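Local coordinates for S-M checkpoint control protein RAD4 (PDB 4BU0) that acts as a checkpoint adaptor in DNA replication and damage signalling, its paired BRCT domains binding phosphorylated sites on the partner protein Crb2, at residues 5-10 with 72-77; 10-15 with 23-28. All blocks are in the same frame, centred on the assembly; numbering follows the deposited sequence.

Contact 1 of 2, residues 5-10 with 72-77; sequences KPLKGF and SEWIPV
Leu-7 and Phe-10 meet Trp-74 and Ile-75 through carbon atoms alone; no hydrogen bond joins the two segments. The closest touch is between two methyl groups, CD1 of Leu-7 and CD1 of Ile-75, 3.5 Å apart. Ile-75 does not aim its CB at the loop. A chi1 of -71° sets CG1 anti to the carbonyl carbon, and a chi2 of -64° then turns CD1 to Leu-7. The same CD1 lies over one face of the Trp-74 ring, 3.6 Å above its plane and shifted toward the rim.

The aromatic pair meets at the benzo end of the indole. CD2 of Phe-10 comes in at the indole edge, in its plane, 3.8 Å from CH2 of Trp-74. CE2 of Phe-10 adds a contact of 4.0 Å to CZ2 of Trp-74. Leu-7 also ties the cluster together on its own side. Its CD2 sits over the centre of the Phe-10 ring, 3.6 Å above the plane.

Two turns set these side chains. A type I turn runs from Lys-5 to Lys-8, and a type II turn from Leu-7 to Phe-10, with Gly-9 at its third position. The second is closed by Phe-10 N bonding Leu-7 O at 2.9 Å, and it keeps Leu-7 close enough to cover the Phe-10 ring. Farther out, Trp-74 NE1 hydrogen-bonds Leu-92 O, which helps hold the indole in its orientation, and His-46 stacks on Phe-10.

The contact belongs to the hydrophobic core of the first BRCT domain, with Phe-10 at its less buried margin. It joins the loop leading into the first strand, 11-15, to the start of helix 74-83, the last helix of this domain, with Ile-12 of that strand packed against the cluster.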
ATOM      1  N   LYS A   5     -27.245  10.567  -5.543  1.00 30.13           N
ATOM      2  CA  LYS A   5     -25.899  10.901  -6.007  1.00 24.97           C
ATOM      3  C   LYS A   5     -24.993  11.328  -4.826  1.00 18.48           C
ATOM      4  O   LYS A   5     -24.375  12.409  -4.886  1.00 16.03           O
ATOM      5  CB  LYS A   5     -25.910  11.954  -7.135  1.00 27.89           C
ATOM      6  CG  LYS A   5     -26.923  11.694  -8.261  1.00 44.72           C
ATOM      7  CD  LYS A   5     -26.685  10.404  -9.046  1.00 58.65           C
ATOM      8  CE  LYS A   5     -27.874   9.480  -8.961  1.00 73.74           C
ATOM      9  NZ  LYS A   5     -27.763   8.533  -7.819  1.00 82.34           N
ATOM     10  N   PRO A   6     -24.787  10.461  -3.798  1.00 12.80           N
ATOM     11  CA  PRO A   6     -23.883  10.840  -2.694  1.00 12.35           C
ATOM     12  C   PRO A   6     -22.456  11.100  -3.147  1.00 13.29           C
ATOM     13  O   PRO A   6     -21.749  11.844  -2.463  1.00 13.02           O
ATOM     14  CB  PRO A   6     -23.878   9.618  -1.767  1.00 14.97           C
ATOM     15  CG  PRO A   6     -25.032   8.806  -2.160  1.00 19.05           C
ATOM     16  CD  PRO A   6     -25.373   9.118  -3.577  1.00 14.18           C
ATOM     17  N   LEU A   7     -22.006  10.434  -4.264  1.00  9.49           N
ATOM     18  CA  LEU A   7     -20.623  10.612  -4.720  1.00  7.70           C
ATOM     19  C   LEU A   7     -20.492  11.603  -5.868  1.00 10.15           C
ATOM     20  O   LEU A   7     -19.471  11.599  -6.546  1.00  9.85           O
ATOM     21  CB  LEU A   7     -19.965   9.270  -5.093  1.00  7.52           C
ATOM     22  CG  LEU A   7     -19.802   8.270  -3.939  1.00  9.66           C
ATOM     23  CD1 LEU A   7     -18.940   7.095  -4.400  1.00 10.17           C
ATOM     24  CD2 LEU A   7     -19.138   8.919  -2.692  1.00  9.78           C
ATOM     25  N   LYS A   8     -21.479  12.506  -6.058  1.00 10.77           N
ATOM     26  CA  LYS A   8     -21.312  13.569  -7.053  1.00 11.68           C
ATOM     27  C   LYS A   8     -20.024  14.369  -6.743  1.00 12.42           C
ATOM     28  O   LYS A   8     -19.765  14.670  -5.573  1.00 12.95           O
ATOM     29  CB  LYS A   8     -22.530  14.505  -7.024  1.00 13.54           C
ATOM     30  CG  LYS A   8     -22.433  15.632  -8.064  1.00 24.66           C
ATOM     31  CD  LYS A   8     -23.757  16.388  -8.193  1.00 33.48           C
ATOM     32  CE  LYS A   8     -23.691  17.396  -9.321  1.00 52.03           C
ATOM     33  NZ  LYS A   8     -24.948  18.187  -9.442  1.00 65.77           N
ATOM     34  N   GLY A   9     -19.205  14.582  -7.766  1.00 12.38           N
ATOM     35  CA  GLY A   9     -17.956  15.305  -7.584  1.00 12.42           C
ATOM     36  C   GLY A   9     -16.762  14.412  -7.311  1.00 15.88           C
ATOM     37  O   GLY A   9     -15.612  14.869  -7.411  1.00 16.36           O
ATOM     38  N   PHE A  10     -17.009  13.131  -6.943  1.00 10.55           N
ATOM     39  CA  PHE A  10     -15.891  12.201  -6.760  1.00  9.82           C
ATOM     40  C   PHE A  10     -15.434  11.683  -8.103  1.00 10.63           C
ATOM     41  O   PHE A  10     -16.260  11.483  -9.001  1.00 10.59           O
ATOM     42  CB  PHE A  10     -16.308  11.001  -5.887  1.00 10.24           C
ATOM     43  CG  PHE A  10     -16.412  11.242  -4.412  1.00 10.58           C
ATOM     44  CD1 PHE A  10     -17.342  12.144  -3.900  1.00 12.19           C
ATOM     45  CD2 PHE A  10     -15.656  10.489  -3.520  1.00 12.91           C
ATOM     46  CE1 PHE A  10     -17.450  12.347  -2.521  1.00 12.44           C
ATOM     47  CE2 PHE A  10     -15.780  10.675  -2.134  1.00 15.00           C
ATOM     48  CZ  PHE A  10     -16.661  11.611  -1.646  1.00 12.98           C
ATOM     49  N   SER A  72     -10.294  -1.727  -1.631  1.00  7.79           N
ATOM     50  CA  SER A  72     -11.272  -2.228  -2.582  1.00  7.74           C
ATOM     51  C   SER A  72     -12.657  -2.389  -1.988  1.00 10.44           C
ATOM     52  O   SER A  72     -13.621  -2.420  -2.743  1.00 12.01           O
ATOM     53  CB  SER A  72     -10.809  -3.573  -3.121  1.00 12.13           C
ATOM     54  OG  SER A  72     -10.712  -4.502  -2.054  1.00 16.88           O
ATOM     55  N   GLU A  73     -12.757  -2.502  -0.658  1.00  9.56           N
ATOM     56  CA  GLU A  73     -14.055  -2.714  -0.016  0.56 10.86           C
ATOM     57  C   GLU A  73     -14.850  -1.414   0.138  1.00 11.90           C
ATOM     58  O   GLU A  73     -16.048  -1.473   0.431  1.00 10.77           O
ATOM     59  CB  GLU A  73     -13.879  -3.399   1.360  0.56 13.64           C
ATOM     60  CG  GLU A  73     -13.600  -2.463   2.534  0.56 24.84           C
ATOM     61  CD  GLU A  73     -12.333  -2.600   3.367  0.56 44.88           C
ATOM     62  OE1 GLU A  73     -11.897  -3.750   3.610  0.56 57.39           O
ATOM     63  OE2 GLU A  73     -11.820  -1.557   3.845  0.56 17.77           O
ATOM     64  N   TRP A  74     -14.196  -0.231  -0.027  1.00  7.48           N
ATOM     65  CA  TRP A  74     -14.902   1.023   0.188  1.00  7.43           C
ATOM     66  C   TRP A  74     -16.202   1.170  -0.598  1.00  8.58           C
ATOM     67  O   TRP A  74     -17.267   1.346  -0.003  1.00  7.64           O
ATOM     68  CB  TRP A  74     -13.970   2.213  -0.095  1.00  6.50           C
ATOM     69  CG  TRP A  74     -14.661   3.536  -0.010  1.00  6.34           C
ATOM     70  CD1 TRP A  74     -15.494   3.972   0.989  1.00  8.90           C
ATOM     71  CD2 TRP A  74     -14.635   4.567  -1.001  1.00  6.24           C
ATOM     72  NE1 TRP A  74     -15.986   5.232   0.678  1.00  8.85           N
ATOM     73  CE2 TRP A  74     -15.464   5.619  -0.531  1.00  9.23           C
ATOM     74  CE3 TRP A  74     -13.954   4.726  -2.224  1.00  7.19           C
ATOM     75  CZ2 TRP A  74     -15.673   6.793  -1.274  1.00  9.50           C
ATOM     76  CZ3 TRP A  74     -14.133   5.913  -2.935  1.00  8.69           C
ATOM     77  CH2 TRP A  74     -14.993   6.917  -2.459  1.00  9.10           C
ATOM     78  N   ILE A  75     -16.124   1.091  -1.919  1.00  6.31           N
ATOM     79  CA  ILE A  75     -17.315   1.333  -2.735  1.00  7.02           C
ATOM     80  C   ILE A  75     -18.398   0.261  -2.486  1.00  8.21           C
ATOM     81  O   ILE A  75     -19.545   0.634  -2.243  1.00  9.77           O
ATOM     82  CB  ILE A  75     -16.959   1.483  -4.218  1.00  9.13           C
ATOM     83  CG1 ILE A  75     -16.218   2.837  -4.494  1.00  9.48           C
ATOM     84  CG2 ILE A  75     -18.211   1.312  -5.108  1.00  9.35           C
ATOM     85  CD1 ILE A  75     -17.079   4.131  -4.210  1.00  9.08           C
ATOM     86  N   PRO A  76     -18.085  -1.050  -2.465  1.00  8.22           N
ATOM     87  CA  PRO A  76     -19.149  -2.013  -2.161  1.00  7.81           C
ATOM     88  C   PRO A  76     -19.806  -1.784  -0.802  1.00  9.45           C
ATOM     89  O   PRO A  76     -21.027  -1.914  -0.700  1.00 11.17           O
ATOM     90  CB  PRO A  76     -18.403  -3.352  -2.202  1.00  9.92           C
ATOM     91  CG  PRO A  76     -17.320  -3.123  -3.223  1.00 12.98           C
ATOM     92  CD  PRO A  76     -16.834  -1.730  -2.845  1.00 10.19           C
ATOM     93  N   VAL A  77     -19.029  -1.393   0.250  1.00  7.66           N
ATOM     94  CA  VAL A  77     -19.623  -1.176   1.560  1.00  7.29           C
ATOM     95  C   VAL A  77     -20.517   0.092   1.543  1.00  9.99           C
ATOM     96  O   VAL A  77     -21.644   0.084   2.073  1.00 10.58           O
ATOM     97  CB  VAL A  77     -18.551  -1.123   2.682  1.00 11.67           C
ATOM     98  CG1 VAL A  77     -19.153  -0.678   4.012  1.00 12.11           C
ATOM     99  CG2 VAL A  77     -17.876  -2.494   2.845  1.00 11.58           C
TER

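Contact 2 of 2, residues 10-15 with 23-28; sequences FVICCT and TEISTK
Ile-25 of helix 19-31 meets strand 11-15 with its CG2 methyl, which touches two side chains from the same face of the strand. The nearer is Cys-14, whose SG lies 4.0 Å from Ile-25 CG2. Ile-12, in the conformer given here, is looser, its CG2 4.4 Å from the same methyl. The Ile-25 branch is placed by its first torsion: CG2 is anti to the backbone N, while CG1 lies beside it (chi1 -74°). Cys-13, between the two strand residues, points its CB away from the helix.

No polar bond crosses between strand and helix. The polar bonds lie within the helix. Thr-23 O accepts both Thr-27 N, at 3.0 Å, and, in the given conformer of Thr-27, its OG1, at 2.8 Å. In that conformer the two donors arrive from opposite faces of the carbonyl plane. One turn of helix also separates the ion pair, in which Lys-28 NZ bonds the anti lone pair of Glu-24 OE2 at 2.8 Å.

The strand and helix are the first two elements of a beta-alpha-beta unit that ends in strand 35-36. Ile-12 forms backbone hydrogen bonds with Ala-35 and Arg-37, and Cys-14 packs on Tyr-36. On the other flank, Ile-48 of strand 46-49 touches both Ile-12 and Ile-25. Helix 74-83 lies beside helix 19-31, and its Tyr-79 meets Lys-28.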
ATOM      1  N   PHE A  10     -17.009  13.131  -6.943  1.00 10.55           N
ATOM      2  CA  PHE A  10     -15.891  12.201  -6.760  1.00  9.82           C
ATOM      3  C   PHE A  10     -15.434  11.683  -8.103  1.00 10.63           C
ATOM      4  O   PHE A  10     -16.260  11.483  -9.001  1.00 10.59           O
ATOM      5  CB  PHE A  10     -16.308  11.001  -5.887  1.00 10.24           C
ATOM      6  CG  PHE A  10     -16.412  11.242  -4.412  1.00 10.58           C
ATOM      7  CD1 PHE A  10     -17.342  12.144  -3.900  1.00 12.19           C
ATOM      8  CD2 PHE A  10     -15.656  10.489  -3.520  1.00 12.91           C
ATOM      9  CE1 PHE A  10     -17.450  12.347  -2.521  1.00 12.44           C
ATOM     10  CE2 PHE A  10     -15.780  10.675  -2.134  1.00 15.00           C
ATOM     11  CZ  PHE A  10     -16.661  11.611  -1.646  1.00 12.98           C
ATOM     12  N   VAL A  11     -14.116  11.425  -8.250  1.00  8.24           N
ATOM     13  CA  VAL A  11     -13.535  10.912  -9.489  1.00  8.50           C
ATOM     14  C   VAL A  11     -12.671   9.750  -9.048  1.00 10.61           C
ATOM     15  O   VAL A  11     -11.638   9.955  -8.403  1.00  9.99           O
ATOM     16  CB  VAL A  11     -12.778  11.982 -10.308  1.00 11.88           C
ATOM     17  CG1 VAL A  11     -12.244  11.378 -11.603  1.00 12.08           C
ATOM     18  CG2 VAL A  11     -13.688  13.180 -10.611  1.00 11.74           C
ATOM     19  N   ILE A  12     -13.141   8.538  -9.343  1.00  8.16           N
ATOM     20  CA  ILE A  12     -12.478   7.332  -8.850  0.72  7.33           C
ATOM     21  C   ILE A  12     -11.680   6.631  -9.928  1.00 10.32           C
ATOM     22  O   ILE A  12     -12.081   6.565 -11.076  1.00 11.12           O
ATOM     23  CB  ILE A  12     -13.586   6.431  -8.257  0.72 10.17           C
ATOM     24  CG1 ILE A  12     -14.150   7.102  -6.966  0.72 10.41           C
ATOM     25  CG2 ILE A  12     -13.114   4.967  -8.016  0.72 11.90           C
ATOM     26  CD1 ILE A  12     -15.490   6.602  -6.520  0.72 16.18           C
ATOM     27  N   CYS A  13     -10.509   6.087  -9.524  1.00  9.51           N
ATOM     28  CA  CYS A  13      -9.601   5.358 -10.401  1.00  9.75           C
ATOM     29  C   CYS A  13      -9.139   4.128  -9.626  1.00 11.69           C
ATOM     30  O   CYS A  13      -9.075   4.219  -8.396  1.00 10.71           O
ATOM     31  CB  CYS A  13      -8.433   6.273 -10.757  1.00 11.17           C
ATOM     32  SG  CYS A  13      -7.253   5.588 -11.945  1.00 14.43           S
ATOM     33  N   CYS A  14      -8.844   3.000 -10.312  1.00  9.67           N
ATOM     34  CA  CYS A  14      -8.328   1.786  -9.664  1.00  9.73           C
ATOM     35  C   CYS A  14      -6.907   1.526 -10.094  1.00 11.99           C
ATOM     36  O   CYS A  14      -6.517   1.848 -11.235  1.00 11.80           O
ATOM     37  CB  CYS A  14      -9.181   0.559  -9.991  1.00 10.40           C
ATOM     38  SG  CYS A  14     -10.862   0.618  -9.337  1.00 14.45           S
ATOM     39  N   THR A  15      -6.141   0.840  -9.216  1.00  8.60           N
ATOM     40  CA  THR A  15      -4.820   0.340  -9.588  1.00  8.92           C
ATOM     41  C   THR A  15      -4.678  -1.052  -8.997  1.00 12.87           C
ATOM     42  O   THR A  15      -4.974  -1.258  -7.809  1.00 11.24           O
ATOM     43  CB  THR A  15      -3.663   1.284  -9.235  1.00 13.97           C
ATOM     44  OG1 THR A  15      -2.465   0.745  -9.804  1.00 13.40           O
ATOM     45  CG2 THR A  15      -3.458   1.511  -7.736  1.00 12.25           C
ATOM     46  N   THR A  23     -15.004  -4.035 -12.233  1.00 12.94           N
ATOM     47  CA  THR A  23     -16.304  -3.852 -12.865  1.00 12.64           C
ATOM     48  C   THR A  23     -17.349  -3.548 -11.799  1.00 13.05           C
ATOM     49  O   THR A  23     -18.167  -2.647 -11.992  1.00 13.48           O
ATOM     50  CB  THR A  23     -16.651  -5.109 -13.678  1.00 17.55           C
ATOM     51  OG1 THR A  23     -15.614  -5.305 -14.644  1.00 17.46           O
ATOM     52  CG2 THR A  23     -17.984  -4.981 -14.399  1.00 20.12           C
ATOM     53  N   GLU A  24     -17.299  -4.248 -10.645  1.00 10.74           N
ATOM     54  CA  GLU A  24     -18.248  -4.009  -9.554  1.00 10.98           C
ATOM     55  C   GLU A  24     -18.097  -2.564  -9.043  1.00 12.83           C
ATOM     56  O   GLU A  24     -19.084  -1.839  -8.877  1.00 11.63           O
ATOM     57  CB  GLU A  24     -17.979  -5.001  -8.404  1.00 12.92           C
ATOM     58  CG  GLU A  24     -18.826  -4.737  -7.181  1.00 17.48           C
ATOM     59  CD  GLU A  24     -18.492  -5.549  -5.951  1.00 17.24           C
ATOM     60  OE1 GLU A  24     -17.437  -6.223  -5.943  1.00 22.54           O
ATOM     61  OE2 GLU A  24     -19.267  -5.472  -4.976  1.00 17.75           O
ATOM     62  N   ILE A  25     -16.842  -2.160  -8.822  1.00 10.65           N
ATOM     63  CA  ILE A  25     -16.539  -0.818  -8.311  1.00  9.48           C
ATOM     64  C   ILE A  25     -16.992   0.254  -9.295  1.00 10.44           C
ATOM     65  O   ILE A  25     -17.641   1.206  -8.865  1.00 10.94           O
ATOM     66  CB  ILE A  25     -15.028  -0.706  -7.995  1.00 11.53           C
ATOM     67  CG1 ILE A  25     -14.708  -1.490  -6.705  1.00 11.95           C
ATOM     68  CG2 ILE A  25     -14.595   0.795  -7.887  1.00 11.75           C
ATOM     69  CD1 ILE A  25     -13.184  -1.816  -6.529  1.00 13.15           C
ATOM     70  N   SER A  26     -16.666   0.113 -10.600  1.00  9.89           N
ATOM     71  CA  SER A  26     -17.062   1.155 -11.537  0.63 10.17           C
ATOM     72  C   SER A  26     -18.593   1.233 -11.647  1.00 12.19           C
ATOM     73  O   SER A  26     -19.153   2.342 -11.657  1.00 12.38           O
ATOM     74  CB  SER A  26     -16.417   0.921 -12.895  0.63 13.87           C
ATOM     75  OG  SER A  26     -16.685  -0.378 -13.388  0.63 14.37           O
ATOM     76  N   THR A  27     -19.292   0.074 -11.699  1.00  9.45           N
ATOM     77  CA  THR A  27     -20.749   0.074 -11.791  0.83  8.60           C
ATOM     78  C   THR A  27     -21.379   0.738 -10.553  1.00  9.45           C
ATOM     79  O   THR A  27     -22.237   1.596 -10.680  1.00 10.53           O
ATOM     80  CB  THR A  27     -21.231  -1.375 -11.958  0.83 12.26           C
ATOM     81  OG1 THR A  27     -20.620  -1.924 -13.142  0.83 12.81           O
ATOM     82  CG2 THR A  27     -22.744  -1.489 -12.009  0.83 13.31           C
ATOM     83  N   LYS A  28     -20.932   0.342  -9.358  1.00  7.83           N
ATOM     84  CA  LYS A  28     -21.538   0.875  -8.149  1.00  7.62           C
ATOM     85  C   LYS A  28     -21.158   2.336  -7.931  1.00  7.64           C
ATOM     86  O   LYS A  28     -22.026   3.117  -7.503  1.00  8.56           O
ATOM     87  CB  LYS A  28     -21.163   0.008  -6.939  1.00  9.19           C
ATOM     88  CG  LYS A  28     -21.844  -1.372  -6.999  1.00  9.54           C
ATOM     89  CD  LYS A  28     -21.367  -2.303  -5.888  1.00 10.70           C
ATOM     90  CE  LYS A  28     -22.163  -3.599  -6.006  1.00 13.75           C
ATOM     91  NZ  LYS A  28     -21.899  -4.540  -4.896  1.00 14.24           N
TER

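In the fold
Contact 2 is nested in the chain loop that contact 1 closes, and their centres are about 8 Å apart. Both lie in the first BRCT domain. Phe-10 belongs to both but touches across contact 1 alone. Ile-75 is the main bridge: its CD1 is 3.7 Å from Ile-12 CD1, and its CG2 is 3.7 Å from Lys-28 CB. Pro-76 CG also packs 3.5 Å from Glu-24 OE2. As in other BRCT domains, helices 19-31 and 74-83 share one face of the parallel sheet. The bound Crb2 phosphopeptide lies at the far end of strand 11-15, where Thr-15 OG1 hydrogen-bonds a modified side chain. A glycerol, probably from the crystallisation liquor, sits about 4 Å from the Phe-10 side chain.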